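Local coordinates for probable leucine/isoleucine/valine-binding protein (Rhodopirellula baltica, PDB 4KV7) that probably binds leucine, isoleucine, valine or a related small ligand as a periplasmic-type solute-binding protein of the leucine-binding protein family, at residues A[79-84]-A[108-113]. The protein carries 1 engineered substitution. Residues are numbered along the deposited sequence; the frame is centred on the assembly and turned at random.
Sequences RLTDEH and TKTPFF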
ATOM      1  N   ARG A  79     -16.907 -10.921  11.543  1.00 14.23           N
ATOM      2  CA  ARG A  79     -18.175 -10.231  11.330  1.00 15.78           C
ATOM      3  C   ARG A  79     -18.435  -9.972   9.846  1.00 14.47           C
ATOM      4  O   ARG A  79     -19.554 -10.169   9.364  1.00 15.94           O
ATOM      5  CB  ARG A  79     -18.242  -8.927  12.140  1.00 17.91           C
ATOM      6  CG  ARG A  79     -18.287  -9.136  13.654  1.00 20.75           C
ATOM      7  CD  ARG A  79     -19.105  -8.064  14.379  1.00 25.14           C
ATOM      8  NE  ARG A  79     -18.636  -6.709  14.091  1.00 24.36           N
ATOM      9  CZ  ARG A  79     -17.645  -6.101  14.736  1.00 30.27           C
ATOM     10  NH1 ARG A  79     -16.995  -6.731  15.707  1.00 31.03           N
ATOM     11  NH2 ARG A  79     -17.295  -4.865  14.402  1.00 28.51           N
ATOM     12  N   LEU A  80     -17.406  -9.554   9.117  1.00 14.00           N
ATOM     13  CA  LEU A  80     -17.558  -9.255   7.698  1.00 14.59           C
ATOM     14  C   LEU A  80     -17.928 -10.500   6.899  1.00 14.30           C
ATOM     15  O   LEU A  80     -18.788 -10.447   6.020  1.00 15.53           O
ATOM     16  CB  LEU A  80     -16.276  -8.633   7.130  1.00 12.67           C
ATOM     17  CG  LEU A  80     -15.960  -7.226   7.637  1.00 12.57           C
ATOM     18  CD1 LEU A  80     -14.553  -6.841   7.224  1.00 14.27           C
ATOM     19  CD2 LEU A  80     -16.976  -6.236   7.104  1.00 14.87           C
ATOM     20  N   THR A  81     -17.286 -11.624   7.204  1.00 14.55           N
ATOM     21  CA  THR A  81     -17.497 -12.843   6.424  1.00 14.98           C
ATOM     22  C   THR A  81     -18.721 -13.633   6.883  1.00 18.74           C
ATOM     23  O   THR A  81     -19.365 -14.312   6.082  1.00 19.51           O
ATOM     24  CB  THR A  81     -16.261 -13.764   6.437  1.00 17.52           C
ATOM     25  OG1 THR A  81     -15.918 -14.094   7.788  1.00 17.31           O
ATOM     26  CG2 THR A  81     -15.080 -13.080   5.760  1.00 16.07           C
ATOM     27  N   ASP A  82     -19.043 -13.554   8.170  1.00 17.58           N
ATOM     28  CA  ASP A  82     -20.209 -14.249   8.695  1.00 21.65           C
ATOM     29  C   ASP A  82     -21.442 -13.365   8.564  1.00 20.50           C
ATOM     30  O   ASP A  82     -22.175 -13.454   7.578  1.00 28.22           O
ATOM     31  CB  ASP A  82     -19.983 -14.645  10.158  1.00 22.45           C
ATOM     32  CG  ASP A  82     -21.088 -15.531  10.716  1.00 30.39           C
ATOM     33  OD1 ASP A  82     -22.184 -15.594  10.121  1.00 32.57           O
ATOM     34  OD2 ASP A  82     -20.857 -16.167  11.766  1.00 36.33           O
ATOM     35  N   GLU A  83     -21.677 -12.505   9.549  1.00 22.93           N
ATOM     36  CA  GLU A  83     -22.955 -11.808   9.617  1.00 25.06           C
ATOM     37  C   GLU A  83     -23.209 -10.834   8.462  1.00 19.16           C
ATOM     38  O   GLU A  83     -24.342 -10.714   8.006  1.00 22.26           O
ATOM     39  CB  GLU A  83     -23.174 -11.146  10.983  1.00 32.92           C
ATOM     40  CG  GLU A  83     -22.493  -9.811  11.177  1.00 27.92           C
ATOM     41  CD  GLU A  83     -22.570  -9.339  12.621  1.00 30.90           C
ATOM     42  OE1 GLU A  83     -23.218  -8.301  12.879  1.00 31.79           O
ATOM     43  OE2 GLU A  83     -21.985 -10.015  13.492  1.00 31.63           O
ATOM     44  N   HIS A  84     -22.172 -10.161   7.971  1.00 18.72           N
ATOM     45  CA  HIS A  84     -22.371  -9.216   6.874  1.00 17.40           C
ATOM     46  C   HIS A  84     -22.397  -9.897   5.511  1.00 20.53           C
ATOM     47  O   HIS A  84     -22.852  -9.308   4.528  1.00 21.34           O
ATOM     48  CB  HIS A  84     -21.304  -8.122   6.895  1.00 19.06           C
ATOM     49  CG  HIS A  84     -21.390  -7.227   8.089  1.00 17.00           C
ATOM     50  ND1 HIS A  84     -22.502  -6.459   8.362  1.00 22.23           N
ATOM     51  CD2 HIS A  84     -20.500  -6.970   9.076  1.00 18.81           C
ATOM     52  CE1 HIS A  84     -22.295  -5.772   9.472  1.00 24.36           C
ATOM     53  NE2 HIS A  84     -21.089  -6.063   9.926  1.00 20.71           N
ATOM     54  N   THR A 108     -13.646 -19.020   4.584  1.00 18.84           N
ATOM     55  CA  THR A 108     -14.979 -18.639   4.131  1.00 18.47           C
ATOM     56  C   THR A 108     -15.041 -18.457   2.615  1.00 18.44           C
ATOM     57  O   THR A 108     -16.083 -18.074   2.076  1.00 18.01           O
ATOM     58  CB  THR A 108     -15.469 -17.354   4.816  1.00 19.37           C
ATOM     59  OG1 THR A 108     -14.557 -16.285   4.537  1.00 18.27           O
ATOM     60  CG2 THR A 108     -15.566 -17.555   6.322  1.00 22.30           C
ATOM     61  N   LYS A 109     -13.926 -18.742   1.945  1.00 18.98           N
ATOM     62  CA  LYS A 109     -13.821 -18.626   0.487  1.00 18.64           C
ATOM     63  C   LYS A 109     -14.180 -17.221  -0.004  1.00 17.98           C
ATOM     64  O   LYS A 109     -14.841 -17.051  -1.029  1.00 18.30           O
ATOM     65  CB  LYS A 109     -14.655 -19.712  -0.205  1.00 20.34           C
ATOM     66  CG  LYS A 109     -14.215 -21.108   0.186  1.00 21.47           C
ATOM     67  CD  LYS A 109     -14.933 -22.174  -0.618  1.00 27.04           C
ATOM     68  CE  LYS A 109     -14.517 -23.571  -0.167  1.00 30.44           C
ATOM     69  NZ  LYS A 109     -13.089 -23.863  -0.475  1.00 34.97           N
ATOM     70  N   THR A 110     -13.734 -16.223   0.745  1.00 14.88           N
ATOM     71  CA  THR A 110     -14.022 -14.830   0.438  1.00 13.79           C
ATOM     72  C   THR A 110     -12.805 -14.198  -0.225  1.00 13.64           C
ATOM     73  O   THR A 110     -11.728 -14.184   0.368  1.00 13.65           O
ATOM     74  CB  THR A 110     -14.322 -14.036   1.727  1.00 14.54           C
ATOM     75  OG1 THR A 110     -15.398 -14.652   2.448  1.00 15.70           O
ATOM     76  CG2 THR A 110     -14.693 -12.595   1.408  1.00 14.46           C
ATOM     77  N   PRO A 111     -12.960 -13.651  -1.444  1.00 13.05           N
ATOM     78  CA  PRO A 111     -11.821 -12.973  -2.082  1.00 13.83           C
ATOM     79  C   PRO A 111     -11.273 -11.858  -1.200  1.00 11.38           C
ATOM     80  O   PRO A 111     -12.035 -11.098  -0.596  1.00 12.44           O
ATOM     81  CB  PRO A 111     -12.427 -12.406  -3.368  1.00 13.43           C
ATOM     82  CG  PRO A 111     -13.568 -13.322  -3.676  1.00 17.22           C
ATOM     83  CD  PRO A 111     -14.132 -13.727  -2.335  1.00 14.28           C
ATOM     84  N   PHE A 112      -9.947 -11.787  -1.124  1.00 10.89           N
ATOM     85  CA  PHE A 112      -9.228 -10.822  -0.310  1.00 10.56           C
ATOM     86  C   PHE A 112      -8.425 -10.003  -1.328  1.00  9.62           C
ATOM     87  O   PHE A 112      -7.333 -10.407  -1.755  1.00 11.02           O
ATOM     88  CB  PHE A 112      -8.326 -11.564   0.685  1.00 11.12           C
ATOM     89  CG  PHE A 112      -7.725 -10.687   1.750  1.00 10.96           C
ATOM     90  CD1 PHE A 112      -8.435 -10.372   2.900  1.00 11.08           C
ATOM     91  CD2 PHE A 112      -6.443 -10.186   1.611  1.00 10.96           C
ATOM     92  CE1 PHE A 112      -7.877  -9.570   3.880  1.00 11.75           C
ATOM     93  CE2 PHE A 112      -5.881  -9.385   2.599  1.00 12.08           C
ATOM     94  CZ  PHE A 112      -6.600  -9.085   3.728  1.00 11.70           C
ATOM     95  N   PHE A 113      -8.997  -8.880  -1.761  1.00  9.79           N
ATOM     96  CA  PHE A 113      -8.552  -8.202  -2.974  1.00 10.70           C
ATOM     97  C   PHE A 113      -7.991  -6.811  -2.711  1.00  9.04           C
ATOM     98  O   PHE A 113      -8.607  -6.001  -2.013  1.00  9.58           O
ATOM     99  CB  PHE A 113      -9.702  -8.095  -3.991  1.00 11.36           C
ATOM    100  CG  PHE A 113      -9.337  -7.294  -5.209  1.00 10.42           C
ATOM    101  CD1 PHE A 113      -8.344  -7.749  -6.059  1.00 11.53           C
ATOM    102  CD2 PHE A 113      -9.948  -6.078  -5.493  1.00 12.37           C
ATOM    103  CE1 PHE A 113      -7.961  -7.015  -7.163  1.00 12.91           C
ATOM    104  CE2 PHE A 113      -9.577  -5.343  -6.601  1.00 13.05           C
ATOM    105  CZ  PHE A 113      -8.581  -5.806  -7.437  1.00 13.70           C
TER
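T81, in the last turn of helix 70-81, packs its methyl against the hydroxyls of T108 and T110, joining the C-terminal ends of two neighbouring helices in the alpha/beta periplasmic-binding-protein fold. Helix 95-107 ends just before T108 in a Schellman motif, with K109 at positive phi (56°), and the chain then turns into strand 112-113, which runs parallel between strands 89-90 and 131-132.

Direct contact between the two segments is van der Waals only; no hydrogen bond crosses between them. T81 CG2 lies 3.5 Å from T108 OG1 and 3.7 Å from T110 OG1, so a methyl rests against two oxygens that are themselves bonded together. The side chains of T81 and T108 meet at about a right angle, and T108 CG2 comes within 3.8 Å of T81 OG1. Methyl thus faces hydroxyl in both directions.

Hydrogen bonds run within each side of the contact. T110 OG1 donates to T108 OG1 over 2.8 Å, tying the end of the helix to the turn leading into the strand. With chi1 at 59°, the T108 hydroxyl lies between its backbone N and carbonyl carbon, from where its single proton can be shared between I104 O and A105 O of the last helical turn; T81 OG1 likewise bonds back to M77 O. An alanine at T108 would remove the hydroxyl and methyl, and is likely to leave T110 OG1 without this acceptor and open a gap beside T81. R326 bridges the two helix ends, its NH2 bonding T81 O and its NH1 weakly bonding T108 O. T81 CB also comes within 3.6 Å of T108 OG1, beside the methyl contact.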